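Side-chain contacts in KLLA0E08119p (PDB 3VA7), which probably carboxylates urea to urea-1-carboxylate using biotin and ATP, this chain being the urea carboxylase portion of a longer enzyme that probably also hydrolyses that product: residues K830-D833 and L834-K837; I861-R864 and I865-L868; I869-V872 and E873-Q876; I915-D918 and K919-V923. All coordinates share one frame; numbering follows the deposited sequence.

Contact 1 (K830-D833 and L834-K837)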
ATOM      1  N   LYS A 830      21.774  27.393  30.260  1.00 39.92           N
ATOM      2  CA  LYS A 830      22.936  26.626  29.793  1.00 41.79           C
ATOM      3  C   LYS A 830      23.885  26.434  30.934  1.00 42.70           C
ATOM      4  O   LYS A 830      24.113  27.345  31.687  1.00 43.38           O
ATOM      5  CB  LYS A 830      23.658  27.377  28.666  1.00 42.44           C
ATOM      6  CG  LYS A 830      24.795  26.553  27.977  1.00 44.29           C
ATOM      7  CD  LYS A 830      25.645  27.394  27.039  1.00 43.90           C
ATOM      8  CE  LYS A 830      26.970  26.719  26.796  1.00 45.33           C
ATOM      9  NZ  LYS A 830      27.860  27.563  25.909  1.00 45.05           N
ATOM     10  N   LYS A 831      24.436  25.252  31.087  1.00 44.66           N
ATOM     11  CA  LYS A 831      25.283  25.017  32.229  1.00 46.92           C
ATOM     12  C   LYS A 831      26.703  24.770  31.766  1.00 48.10           C
ATOM     13  O   LYS A 831      27.652  25.281  32.334  1.00 48.28           O
ATOM     14  CB  LYS A 831      24.789  23.801  33.008  1.00 47.47           C
ATOM     15  CG  LYS A 831      23.917  24.080  34.250  1.00 49.68           C
ATOM     16  CD  LYS A 831      23.743  22.718  35.031  1.00 54.05           C
ATOM     17  CE  LYS A 831      22.530  22.678  36.007  1.00 56.41           C
ATOM     18  NZ  LYS A 831      22.821  23.163  37.422  1.00 56.42           N
ATOM     19  N   SER A 832      26.840  23.955  30.729  1.00 49.51           N
ATOM     20  CA  SER A 832      28.130  23.599  30.202  1.00 50.43           C
ATOM     21  C   SER A 832      28.007  23.275  28.716  1.00 51.35           C
ATOM     22  O   SER A 832      26.937  23.404  28.088  1.00 50.94           O
ATOM     23  CB  SER A 832      28.675  22.387  30.954  1.00 50.39           C
ATOM     24  OG  SER A 832      27.974  21.223  30.561  1.00 51.52           O
ATOM     25  N   ASP A 833      29.131  22.838  28.164  1.00 52.62           N
ATOM     26  CA  ASP A 833      29.234  22.574  26.749  1.00 53.64           C
ATOM     27  C   ASP A 833      28.342  21.425  26.269  1.00 52.80           C
ATOM     28  O   ASP A 833      27.735  21.520  25.183  1.00 53.94           O
ATOM     29  CB  ASP A 833      30.681  22.315  26.366  1.00 54.90           C
ATOM     30  CG  ASP A 833      31.062  23.055  25.099  1.00 60.52           C
ATOM     31  OD1 ASP A 833      30.898  24.319  25.119  1.00 64.43           O
ATOM     32  OD2 ASP A 833      31.504  22.389  24.101  1.00 64.82           O
ATOM     33  N   LEU A 834      28.268  20.350  27.058  1.00 49.99           N
ATOM     34  CA  LEU A 834      27.435  19.221  26.702  1.00 47.36           C
ATOM     35  C   LEU A 834      26.067  19.290  27.363  1.00 46.02           C
ATOM     36  O   LEU A 834      25.248  18.366  27.159  1.00 46.85           O
ATOM     37  CB  LEU A 834      28.088  17.890  27.056  1.00 47.02           C
ATOM     38  CG  LEU A 834      29.472  17.579  26.528  1.00 46.49           C
ATOM     39  CD1 LEU A 834      30.055  16.491  27.367  1.00 45.39           C
ATOM     40  CD2 LEU A 834      29.450  17.173  25.069  1.00 46.88           C
ATOM     41  N   SER A 835      25.807  20.353  28.136  1.00 43.07           N
ATOM     42  CA  SER A 835      24.515  20.475  28.819  1.00 39.82           C
ATOM     43  C   SER A 835      23.903  21.864  28.600  1.00 37.49           C
ATOM     44  O   SER A 835      23.976  22.777  29.405  1.00 34.86           O
ATOM     45  CB  SER A 835      24.571  19.985  30.277  1.00 40.20           C
ATOM     46  OG  SER A 835      24.400  21.032  31.198  1.00 43.34           O
ATOM     47  N   PRO A 836      23.305  22.005  27.419  1.00 36.84           N
ATOM     48  CA  PRO A 836      22.818  23.270  26.887  1.00 35.41           C
ATOM     49  C   PRO A 836      21.527  23.670  27.569  1.00 34.60           C
ATOM     50  O   PRO A 836      20.980  22.952  28.383  1.00 34.32           O
ATOM     51  CB  PRO A 836      22.525  22.925  25.450  1.00 34.30           C
ATOM     52  CG  PRO A 836      22.053  21.460  25.575  1.00 36.34           C
ATOM     53  CD  PRO A 836      22.975  20.854  26.543  1.00 35.81           C
ATOM     54  N   LYS A 837      21.065  24.848  27.227  1.00 33.82           N
ATOM     55  CA  LYS A 837      19.812  25.327  27.677  1.00 32.97           C
ATOM     56  C   LYS A 837      18.691  24.442  27.110  1.00 32.07           C
ATOM     57  O   LYS A 837      18.836  23.793  26.066  1.00 30.94           O
ATOM     58  CB  LYS A 837      19.716  26.823  27.337  1.00 32.92           C
ATOM     59  CG  LYS A 837      18.555  27.296  26.533  1.00 34.59           C
ATOM     60  CD  LYS A 837      18.978  28.545  25.795  1.00 37.02           C
ATOM     61  CE  LYS A 837      17.840  29.170  25.068  1.00 40.26           C
ATOM     62  NZ  LYS A 837      17.259  30.098  26.040  1.00 43.30           N
TER
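The S835 side chain turns its hydroxyl against K831, its OG lying 3.3 Å from K831 CB, while S832 comes in beside it with OG 3.6 Å from S835 CB. Two small serines suit a bend this tight, because neither brings more than one atom beyond CB. Further along, K830 and K837 stand shoulder to shoulder at their roots, CB to CB 4.2 Å. K830 then runs out fully extended, its CG anti to the backbone N (chi1 -172°) and passing 4.0 Å from P836 CA. The two ammonium groups part company, K830 NZ ending 10.9 Å from K837 NZ. L834 and P836 point the other way, onto N860, I861 and R864 of helix 859-875. Beneath the side chains the backbone forms a classic beta bulge in the connection between strands 824-828 and 838-842: S835 O takes a nearly straight bond from K831 N (3.0 Å, 168°) and a weak one from S832 N, and S832 O receives a weak bond from S835 N. The chemistry implies a turn held chiefly by main-chain polar atoms, with lysine methylenes giving apolar cover at their bases and like charges spread apart at the surface.

Contact 2 (I861-R864 and I865-L868)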
ATOM      1  N   ILE A 861      24.073  17.424  21.125  1.00 31.73           N
ATOM      2  CA  ILE A 861      22.661  17.500  21.388  1.00 30.71           C
ATOM      3  C   ILE A 861      21.844  16.294  20.806  1.00 30.68           C
ATOM      4  O   ILE A 861      20.841  15.854  21.383  1.00 32.01           O
ATOM      5  CB  ILE A 861      22.175  18.888  20.939  1.00 30.44           C
ATOM      6  CG1 ILE A 861      22.601  19.918  21.998  1.00 32.17           C
ATOM      7  CG2 ILE A 861      20.721  18.901  20.682  1.00 26.34           C
ATOM      8  CD1 ILE A 861      22.296  21.411  21.621  1.00 36.77           C
ATOM      9  N   CYS A 862      22.290  15.718  19.712  1.00 29.42           N
ATOM     10  CA  CYS A 862      21.597  14.572  19.164  1.00 29.27           C
ATOM     11  C   CYS A 862      21.823  13.399  20.056  1.00 29.58           C
ATOM     12  O   CYS A 862      20.921  12.593  20.260  1.00 30.38           O
ATOM     13  CB  CYS A 862      22.083  14.207  17.714  1.00 29.02           C
ATOM     14  SG  CYS A 862      21.948  15.606  16.584  1.00 28.96           S
ATOM     15  N   TYR A 863      23.047  13.247  20.556  1.00 30.12           N
ATOM     16  CA  TYR A 863      23.287  12.143  21.459  1.00 29.18           C
ATOM     17  C   TYR A 863      22.493  12.365  22.755  1.00 28.82           C
ATOM     18  O   TYR A 863      21.918  11.416  23.324  1.00 29.20           O
ATOM     19  CB  TYR A 863      24.752  11.915  21.727  1.00 28.99           C
ATOM     20  CG  TYR A 863      24.935  10.620  22.452  1.00 29.69           C
ATOM     21  CD1 TYR A 863      24.490   9.424  21.893  1.00 26.73           C
ATOM     22  CD2 TYR A 863      25.489  10.595  23.746  1.00 30.92           C
ATOM     23  CE1 TYR A 863      24.625   8.232  22.584  1.00 29.49           C
ATOM     24  CE2 TYR A 863      25.644   9.390  24.451  1.00 26.97           C
ATOM     25  CZ  TYR A 863      25.210   8.228  23.869  1.00 31.05           C
ATOM     26  OH  TYR A 863      25.354   7.034  24.568  1.00 36.14           O
ATOM     27  N   ARG A 864      22.372  13.626  23.137  1.00 27.45           N
ATOM     28  CA  ARG A 864      21.706  13.991  24.360  1.00 27.62           C
ATOM     29  C   ARG A 864      20.228  13.625  24.330  1.00 27.92           C
ATOM     30  O   ARG A 864      19.662  13.168  25.366  1.00 26.45           O
ATOM     31  CB  ARG A 864      21.906  15.484  24.653  1.00 28.16           C
ATOM     32  CG  ARG A 864      21.114  16.010  25.830  1.00 27.87           C
ATOM     33  CD  ARG A 864      21.703  17.312  26.276  1.00 29.03           C
ATOM     34  NE  ARG A 864      21.289  17.559  27.646  1.00 30.08           N
ATOM     35  CZ  ARG A 864      22.036  17.371  28.751  1.00 30.48           C
ATOM     36  NH1 ARG A 864      23.317  16.980  28.699  1.00 25.50           N
ATOM     37  NH2 ARG A 864      21.467  17.585  29.940  1.00 26.95           N
ATOM     38  N   ILE A 865      19.607  13.821  23.157  1.00 27.99           N
ATOM     39  CA  ILE A 865      18.185  13.486  22.983  1.00 27.35           C
ATOM     40  C   ILE A 865      18.085  11.985  23.145  1.00 28.81           C
ATOM     41  O   ILE A 865      17.137  11.438  23.755  1.00 29.24           O
ATOM     42  CB  ILE A 865      17.686  13.891  21.589  1.00 27.86           C
ATOM     43  CG1 ILE A 865      17.731  15.427  21.446  1.00 25.65           C
ATOM     44  CG2 ILE A 865      16.310  13.234  21.239  1.00 21.26           C
ATOM     45  CD1 ILE A 865      17.695  15.825  19.992  1.00 27.76           C
ATOM     46  N   ASN A 866      19.095  11.297  22.637  1.00 28.73           N
ATOM     47  CA  ASN A 866      19.056   9.883  22.774  1.00 29.60           C
ATOM     48  C   ASN A 866      19.107   9.514  24.294  1.00 30.22           C
ATOM     49  O   ASN A 866      18.457   8.550  24.739  1.00 31.18           O
ATOM     50  CB  ASN A 866      20.153   9.273  21.945  1.00 29.02           C
ATOM     51  CG  ASN A 866      20.627   8.026  22.511  1.00 31.22           C
ATOM     52  OD1 ASN A 866      20.282   6.930  22.074  1.00 29.48           O
ATOM     53  ND2 ASN A 866      21.441   8.161  23.535  1.00 33.53           N
ATOM     54  N   ARG A 867      19.805  10.322  25.088  1.00 29.21           N
ATOM     55  CA  ARG A 867      20.038  10.011  26.509  1.00 29.05           C
ATOM     56  C   ARG A 867      18.762  10.384  27.322  1.00 30.05           C
ATOM     57  O   ARG A 867      18.350   9.638  28.192  1.00 31.01           O
ATOM     58  CB  ARG A 867      21.312  10.736  27.040  1.00 27.89           C
ATOM     59  CG  ARG A 867      22.679  10.073  26.844  1.00 25.09           C
ATOM     60  CD  ARG A 867      22.639   8.718  26.066  1.00 31.42           C
ATOM     61  NE  ARG A 867      22.668   7.526  26.902  1.00 30.82           N
ATOM     62  CZ  ARG A 867      22.291   6.297  26.545  1.00 36.38           C
ATOM     63  NH1 ARG A 867      21.806   6.018  25.324  1.00 36.96           N
ATOM     64  NH2 ARG A 867      22.383   5.306  27.454  1.00 37.86           N
ATOM     65  N   LEU A 868      18.143  11.533  27.034  1.00 29.56           N
ATOM     66  CA  LEU A 868      16.838  11.869  27.604  1.00 28.62           C
ATOM     67  C   LEU A 868      15.842  10.719  27.418  1.00 28.63           C
ATOM     68  O   LEU A 868      15.211  10.310  28.374  1.00 29.70           O
ATOM     69  CB  LEU A 868      16.280  13.193  27.030  1.00 27.57           C
ATOM     70  CG  LEU A 868      14.957  13.603  27.669  1.00 27.14           C
ATOM     71  CD1 LEU A 868      15.169  13.743  29.169  1.00 30.41           C
ATOM     72  CD2 LEU A 868      14.390  14.946  27.160  1.00 24.38           C
TER
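Y863, N866 and R867 meet along one side of an alpha-helix, 859-875 of the carboxyltransferase domain, at i to i+3 and i to i+4 spacing. The backbone bonds are those of the helix: I865 N to I861 O, N866 N to C862 O, and the straightest, L868 N to R864 O (2.8 Å, 169°). One side-chain bond joins them: N866 ND2 reaches back to Y863 O at 3.3 Å, in the carbonyl plane and close to its own amide plane; the short asparagine keeps its amide close enough to use this carbonyl. Apolar contact within the helix is light, I861 CG2 lying 4.4 Å from I865 CD1; both also pack on Y852 of strand 847-852. R864 is buried, and its charge is met by a salt bridge to E912. The phenol ring of Y863 also stacks on W921, so a serine in its place would probably leave W921 without this stacking partner and the bent R867 chain without the ring it lies beside. R867 bends at chi2 and chi3 to run beside the tyrosine, CD 3.4 Å from Y863 CZ. The guanidinium and ring planes are 6° apart, and Y863 OH stands 3.3 Å above the guanidinium plane, offset toward its rim.

Contact 3 (I869-V872 and E873-Q876)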
ATOM      1  N   ILE A 869      15.743  10.175  26.203  1.00 27.71           N
ATOM      2  CA  ILE A 869      14.815   9.118  25.907  1.00 26.18           C
ATOM      3  C   ILE A 869      15.175   7.968  26.793  1.00 27.71           C
ATOM      4  O   ILE A 869      14.294   7.290  27.322  1.00 28.00           O
ATOM      5  CB  ILE A 869      14.868   8.690  24.390  1.00 25.60           C
ATOM      6  CG1 ILE A 869      14.225   9.772  23.477  1.00 23.37           C
ATOM      7  CG2 ILE A 869      14.238   7.320  24.178  1.00 20.97           C
ATOM      8  CD1 ILE A 869      14.530   9.625  22.021  1.00 18.50           C
ATOM      9  N   HIS A 870      16.472   7.746  26.956  1.00 28.96           N
ATOM     10  CA  HIS A 870      16.952   6.633  27.747  1.00 31.35           C
ATOM     11  C   HIS A 870      16.577   6.821  29.232  1.00 31.96           C
ATOM     12  O   HIS A 870      16.220   5.868  29.899  1.00 34.06           O
ATOM     13  CB  HIS A 870      18.449   6.451  27.539  1.00 31.15           C
ATOM     14  CG  HIS A 870      19.094   5.539  28.525  1.00 36.40           C
ATOM     15  ND1 HIS A 870      19.061   4.162  28.403  1.00 42.12           N
ATOM     16  CD2 HIS A 870      19.808   5.802  29.654  1.00 40.13           C
ATOM     17  CE1 HIS A 870      19.724   3.616  29.412  1.00 43.14           C
ATOM     18  NE2 HIS A 870      20.193   4.591  30.181  1.00 43.55           N
ATOM     19  N   GLN A 871      16.604   8.046  29.731  1.00 31.45           N
ATOM     20  CA  GLN A 871      16.235   8.325  31.075  1.00 31.34           C
ATOM     21  C   GLN A 871      14.770   8.100  31.360  1.00 31.86           C
ATOM     22  O   GLN A 871      14.403   7.750  32.502  1.00 33.44           O
ATOM     23  CB  GLN A 871      16.556   9.774  31.409  1.00 31.94           C
ATOM     24  CG  GLN A 871      17.985  10.030  31.795  1.00 31.62           C
ATOM     25  CD  GLN A 871      18.500   9.029  32.823  1.00 35.80           C
ATOM     26  OE1 GLN A 871      19.691   8.746  32.837  1.00 36.03           O
ATOM     27  NE2 GLN A 871      17.603   8.457  33.662  1.00 33.58           N
ATOM     28  N   VAL A 872      13.917   8.336  30.373  1.00 30.58           N
ATOM     29  CA  VAL A 872      12.515   8.032  30.529  1.00 29.18           C
ATOM     30  C   VAL A 872      12.324   6.509  30.532  1.00 30.74           C
ATOM     31  O   VAL A 872      11.469   5.994  31.249  1.00 32.31           O
ATOM     32  CB  VAL A 872      11.671   8.749  29.458  1.00 28.41           C
ATOM     33  CG1 VAL A 872      10.208   8.357  29.504  1.00 23.03           C
ATOM     34  CG2 VAL A 872      11.807  10.261  29.601  1.00 27.11           C
ATOM     35  N   GLU A 873      13.112   5.755  29.780  1.00 31.21           N
ATOM     36  CA  GLU A 873      12.893   4.309  29.774  1.00 32.78           C
ATOM     37  C   GLU A 873      13.297   3.691  31.098  1.00 32.50           C
ATOM     38  O   GLU A 873      12.683   2.742  31.583  1.00 33.93           O
ATOM     39  CB  GLU A 873      13.611   3.605  28.615  1.00 33.67           C
ATOM     40  CG  GLU A 873      12.977   3.835  27.210  1.00 40.65           C
ATOM     41  CD  GLU A 873      13.904   3.322  26.087  1.00 52.62           C
ATOM     42  OE1 GLU A 873      14.894   4.037  25.715  1.00 57.38           O
ATOM     43  OE2 GLU A 873      13.654   2.198  25.570  1.00 56.31           O
ATOM     44  N   ARG A 874      14.357   4.239  31.663  1.00 32.36           N
ATOM     45  CA  ARG A 874      14.941   3.819  32.894  1.00 31.35           C
ATOM     46  C   ARG A 874      13.977   4.071  34.066  1.00 31.48           C
ATOM     47  O   ARG A 874      13.838   3.230  34.936  1.00 31.17           O
ATOM     48  CB  ARG A 874      16.158   4.668  33.080  1.00 31.23           C
ATOM     49  CG  ARG A 874      17.316   4.038  33.842  1.00 31.90           C
ATOM     50  CD  ARG A 874      18.360   5.127  34.081  1.00 30.80           C
ATOM     51  NE  ARG A 874      18.978   4.905  35.360  1.00 35.93           N
ATOM     52  CZ  ARG A 874      19.003   5.776  36.370  1.00 38.66           C
ATOM     53  NH1 ARG A 874      18.476   7.026  36.297  1.00 34.26           N
ATOM     54  NH2 ARG A 874      19.616   5.379  37.469  1.00 39.23           N
ATOM     55  N   HIS A 875      13.321   5.226  34.102  1.00 30.61           N
ATOM     56  CA  HIS A 875      12.338   5.463  35.138  1.00 30.50           C
ATOM     57  C   HIS A 875      11.035   4.796  34.808  1.00 31.19           C
ATOM     58  O   HIS A 875      10.136   4.793  35.623  1.00 31.72           O
ATOM     59  CB  HIS A 875      12.075   6.943  35.300  1.00 30.21           C
ATOM     60  CG  HIS A 875      13.230   7.658  35.891  1.00 29.48           C
ATOM     61  ND1 HIS A 875      13.310   7.956  37.237  1.00 27.64           N
ATOM     62  CD2 HIS A 875      14.378   8.090  35.333  1.00 26.76           C
ATOM     63  CE1 HIS A 875      14.457   8.562  37.468  1.00 29.15           C
ATOM     64  NE2 HIS A 875      15.112   8.680  36.329  1.00 26.08           N
ATOM     65  N   GLN A 876      10.903   4.272  33.595  1.00 31.79           N
ATOM     66  CA  GLN A 876       9.680   3.587  33.206  1.00 32.14           C
ATOM     67  C   GLN A 876       8.475   4.512  33.470  1.00 31.30           C
ATOM     68  O   GLN A 876       7.415   4.056  33.820  1.00 30.95           O
ATOM     69  CB  GLN A 876       9.522   2.255  33.978  1.00 33.15           C
ATOM     70  CG  GLN A 876      10.683   1.262  33.891  1.00 37.83           C
ATOM     71  CD  GLN A 876      10.540   0.056  34.898  1.00 47.35           C
ATOM     72  OE1 GLN A 876      10.405   0.224  36.158  1.00 50.05           O
ATOM     73  NE2 GLN A 876      10.569  -1.156  34.338  1.00 46.06           N
TER
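E873 lies alongside I869, one turn back on the same helix, its OE1 3.7 Å from I869 CG2. CG of E873 sits anti to the carbonyl carbon (chi1 -73°) on an extended chain, which carries the carboxylate back along the isoleucine at the helix surface, with CG near I869 O. Q871 and R874 also lie side by side, pointing the same way: Q871 CD is 4.1 Å from R874 CD, and the amide stands at the edge of the guanidinium with the two planes 80° apart. Glutamine suits a place where a buried stem packs on I915 and Y911 and a polar end meets an arginine. Cut back to an alanine here, the residue would probably leave the R874 guanidinium freer to turn and a gap against I915. H875 stacks its ring on Y911, and its NE2 is hydrogen-bonded to E914, which also forms a long, weak ion pair with R874. V872 faces inward onto I880 and M883 of strand 880-885. R874 N bonds to H870 O at 3.0 Å and E873 N to I869 O at 3.1 Å. The arrangement is that of a helix C-terminus, where Q876, with positive phi (53°), is the first residue to leave helical geometry.

Contact 4 (I915-D918 and K919-V923)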
ATOM      1  N   ILE A 915      21.118  13.081  33.037  1.00 32.81           N
ATOM      2  CA  ILE A 915      21.814  12.695  31.817  1.00 33.87           C
ATOM      3  C   ILE A 915      23.325  12.891  32.055  1.00 35.41           C
ATOM      4  O   ILE A 915      23.752  13.997  32.376  1.00 33.99           O
ATOM      5  CB  ILE A 915      21.287  13.562  30.619  1.00 33.98           C
ATOM      6  CG1 ILE A 915      19.844  13.146  30.261  1.00 33.00           C
ATOM      7  CG2 ILE A 915      22.281  13.556  29.410  1.00 30.28           C
ATOM      8  CD1 ILE A 915      19.005  14.222  29.528  1.00 30.31           C
ATOM      9  N   GLN A 916      24.117  11.828  31.937  1.00 37.60           N
ATOM     10  CA  GLN A 916      25.587  11.982  32.068  1.00 40.65           C
ATOM     11  C   GLN A 916      26.240  11.389  30.833  1.00 40.23           C
ATOM     12  O   GLN A 916      26.003  10.206  30.489  1.00 39.06           O
ATOM     13  CB  GLN A 916      26.253  11.294  33.329  1.00 40.90           C
ATOM     14  CG  GLN A 916      25.411  11.034  34.605  1.00 47.45           C
ATOM     15  CD  GLN A 916      25.344  12.222  35.676  1.00 54.32           C
ATOM     16  OE1 GLN A 916      25.324  13.417  35.326  1.00 56.59           O
ATOM     17  NE2 GLN A 916      25.251  11.856  36.971  1.00 52.33           N
ATOM     18  N   PHE A 917      27.106  12.171  30.197  1.00 40.17           N
ATOM     19  CA  PHE A 917      27.946  11.591  29.123  1.00 40.87           C
ATOM     20  C   PHE A 917      29.098  12.529  28.813  1.00 41.46           C
ATOM     21  O   PHE A 917      29.084  13.702  29.209  1.00 41.53           O
ATOM     22  CB  PHE A 917      27.130  11.213  27.842  1.00 39.82           C
ATOM     23  CG  PHE A 917      26.654  12.393  27.079  1.00 39.80           C
ATOM     24  CD1 PHE A 917      27.399  12.903  26.012  1.00 41.31           C
ATOM     25  CD2 PHE A 917      25.511  13.069  27.458  1.00 37.41           C
ATOM     26  CE1 PHE A 917      26.968  14.049  25.334  1.00 39.59           C
ATOM     27  CE2 PHE A 917      25.095  14.192  26.761  1.00 35.95           C
ATOM     28  CZ  PHE A 917      25.823  14.671  25.714  1.00 35.21           C
ATOM     29  N   ASP A 918      30.105  12.010  28.130  1.00 43.17           N
ATOM     30  CA  ASP A 918      31.241  12.865  27.745  1.00 45.34           C
ATOM     31  C   ASP A 918      31.359  12.979  26.217  1.00 45.34           C
ATOM     32  O   ASP A 918      30.802  12.161  25.445  1.00 45.00           O
ATOM     33  CB  ASP A 918      32.569  12.365  28.359  1.00 45.38           C
ATOM     34  CG  ASP A 918      32.976  10.984  27.846  1.00 47.21           C
ATOM     35  OD1 ASP A 918      33.930  10.418  28.375  1.00 51.57           O
ATOM     36  OD2 ASP A 918      32.350  10.424  26.927  1.00 52.54           O
ATOM     37  N   LYS A 919      32.124  13.985  25.808  1.00 46.06           N
ATOM     38  CA  LYS A 919      32.367  14.281  24.401  1.00 46.35           C
ATOM     39  C   LYS A 919      32.783  13.014  23.606  1.00 45.39           C
ATOM     40  O   LYS A 919      32.581  12.959  22.399  1.00 46.25           O
ATOM     41  CB  LYS A 919      33.318  15.496  24.245  1.00 46.62           C
ATOM     42  CG  LYS A 919      34.799  15.212  24.429  1.00 50.56           C
ATOM     43  CD  LYS A 919      35.615  16.454  24.827  1.00 56.82           C
ATOM     44  CE  LYS A 919      36.962  16.066  25.532  1.00 61.22           C
ATOM     45  NZ  LYS A 919      37.746  14.946  24.843  1.00 63.21           N
ATOM     46  N   ASN A 920      33.244  11.966  24.288  1.00 44.03           N
ATOM     47  CA  ASN A 920      33.732  10.762  23.585  1.00 42.69           C
ATOM     48  C   ASN A 920      32.760   9.652  23.272  1.00 41.35           C
ATOM     49  O   ASN A 920      33.197   8.505  23.051  1.00 41.65           O
ATOM     50  CB  ASN A 920      34.956  10.149  24.291  1.00 43.22           C
ATOM     51  CG  ASN A 920      36.096  11.157  24.487  1.00 43.92           C
ATOM     52  OD1 ASN A 920      35.974  12.351  24.162  1.00 46.15           O
ATOM     53  ND2 ASN A 920      37.181  10.686  25.059  1.00 42.48           N
ATOM     54  N   TRP A 921      31.464   9.973  23.216  1.00 39.82           N
ATOM     55  CA  TRP A 921      30.415   8.952  23.046  1.00 37.58           C
ATOM     56  C   TRP A 921      30.499   8.167  21.719  1.00 38.01           C
ATOM     57  O   TRP A 921      31.107   8.636  20.754  1.00 38.56           O
ATOM     58  CB  TRP A 921      29.043   9.586  23.215  1.00 35.93           C
ATOM     59  CG  TRP A 921      28.759  10.783  22.318  1.00 33.23           C
ATOM     60  CD1 TRP A 921      28.978  12.118  22.611  1.00 28.68           C
ATOM     61  CD2 TRP A 921      28.153  10.761  21.014  1.00 27.36           C
ATOM     62  NE1 TRP A 921      28.564  12.905  21.566  1.00 24.99           N
ATOM     63  CE2 TRP A 921      28.057  12.105  20.574  1.00 25.27           C
ATOM     64  CE3 TRP A 921      27.712   9.738  20.170  1.00 27.74           C
ATOM     65  CZ2 TRP A 921      27.540  12.452  19.323  1.00 24.73           C
ATOM     66  CZ3 TRP A 921      27.184  10.079  18.913  1.00 25.68           C
ATOM     67  CH2 TRP A 921      27.094  11.434  18.515  1.00 26.19           C
ATOM     68  N   ASN A 922      29.904   6.981  21.672  1.00 37.88           N
ATOM     69  CA  ASN A 922      29.701   6.294  20.407  1.00 38.57           C
ATOM     70  C   ASN A 922      28.314   5.675  20.256  1.00 38.65           C
ATOM     71  O   ASN A 922      27.599   5.558  21.220  1.00 39.14           O
ATOM     72  CB  ASN A 922      30.788   5.262  20.146  1.00 39.60           C
ATOM     73  CG  ASN A 922      30.946   4.279  21.275  1.00 40.02           C
ATOM     74  OD1 ASN A 922      31.758   4.505  22.161  1.00 40.95           O
ATOM     75  ND2 ASN A 922      30.176   3.186  21.258  1.00 41.82           N
ATOM     76  N   VAL A 923      27.920   5.329  19.030  1.00 38.72           N
ATOM     77  CA  VAL A 923      26.591   4.755  18.735  1.00 38.25           C
ATOM     78  C   VAL A 923      26.721   3.779  17.587  1.00 37.69           C
ATOM     79  O   VAL A 923      27.569   3.937  16.730  1.00 38.01           O
ATOM     80  CB  VAL A 923      25.548   5.829  18.279  1.00 38.36           C
ATOM     81  CG1 VAL A 923      24.934   6.490  19.392  1.00 37.44           C
ATOM     82  CG2 VAL A 923      26.182   6.866  17.380  1.00 38.82           C
TER
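F917 and W921 both set CG between the backbone N and the carbonyl carbon, with chi1 at 71° and 55°. Both torsions swing the rings off the turn, toward Y863 of helix 859-875, and the two side chains lie next to each other, pointing the same way. They meet as an offset edge-to-face pair: the edge of F917 is directed at the face of the W921 five-membered ring, centroids 5.6 Å apart and planes at 80°. The closest atoms are F917 CD1 and W921 CD1, 3.8 Å apart. The same W921 CD1 comes within 3.4 Å of D918 O, which lies at the edge of the indole, near its plane. Two large aromatics suit a place where a chain reverses beside a helix, since they give it an apolar inner side.

The reversal itself is a type I beta turn from D918 to W921, closed by a weak bond from W921 N to D918 O at 3.2 Å. D918 is apt at its first position, because its short carboxylate can turn inward: OD2 approaches N920 N, although that weak bond is doubtful. K919 bends at its last torsion and sends NZ to N920 OD1, 3.2 Å away, on a lone pair in the carbonyl plane.

The indole NE1 is satisfied by N860 OD1 on helix 859-875, and H1109 stacks on the ring. K919 and N920 rest on L1113 and K1110 of helix 1109-1117, and the chain then enters strand 922-934, where V923 pairs through its backbone with F1107 of strand 1101-1108.

Overall arrangement
From the N terminus, contact 1 closes the hairpin loop between strands 824-828 and 838-842. Contacts 2 and 3 then follow one another directly along helix 859-875, the first in its earlier half, the second at its C-terminal end. Contact 4 comes last, in the turn between helix 901-912 and strand 922-934. All four are in series; none nests in or crosses another. In space they gather round the helix: contact 2 is touched by both loops, contact 1 through L834, S835 and P836, and contact 4 through I915, W921 and V923. L834 also meets F917, joining the two loops directly, and I915 reaches on to Q871 in contact 3. Contacts 1 and 3 do not touch, their nearest atoms being about 12 Å apart.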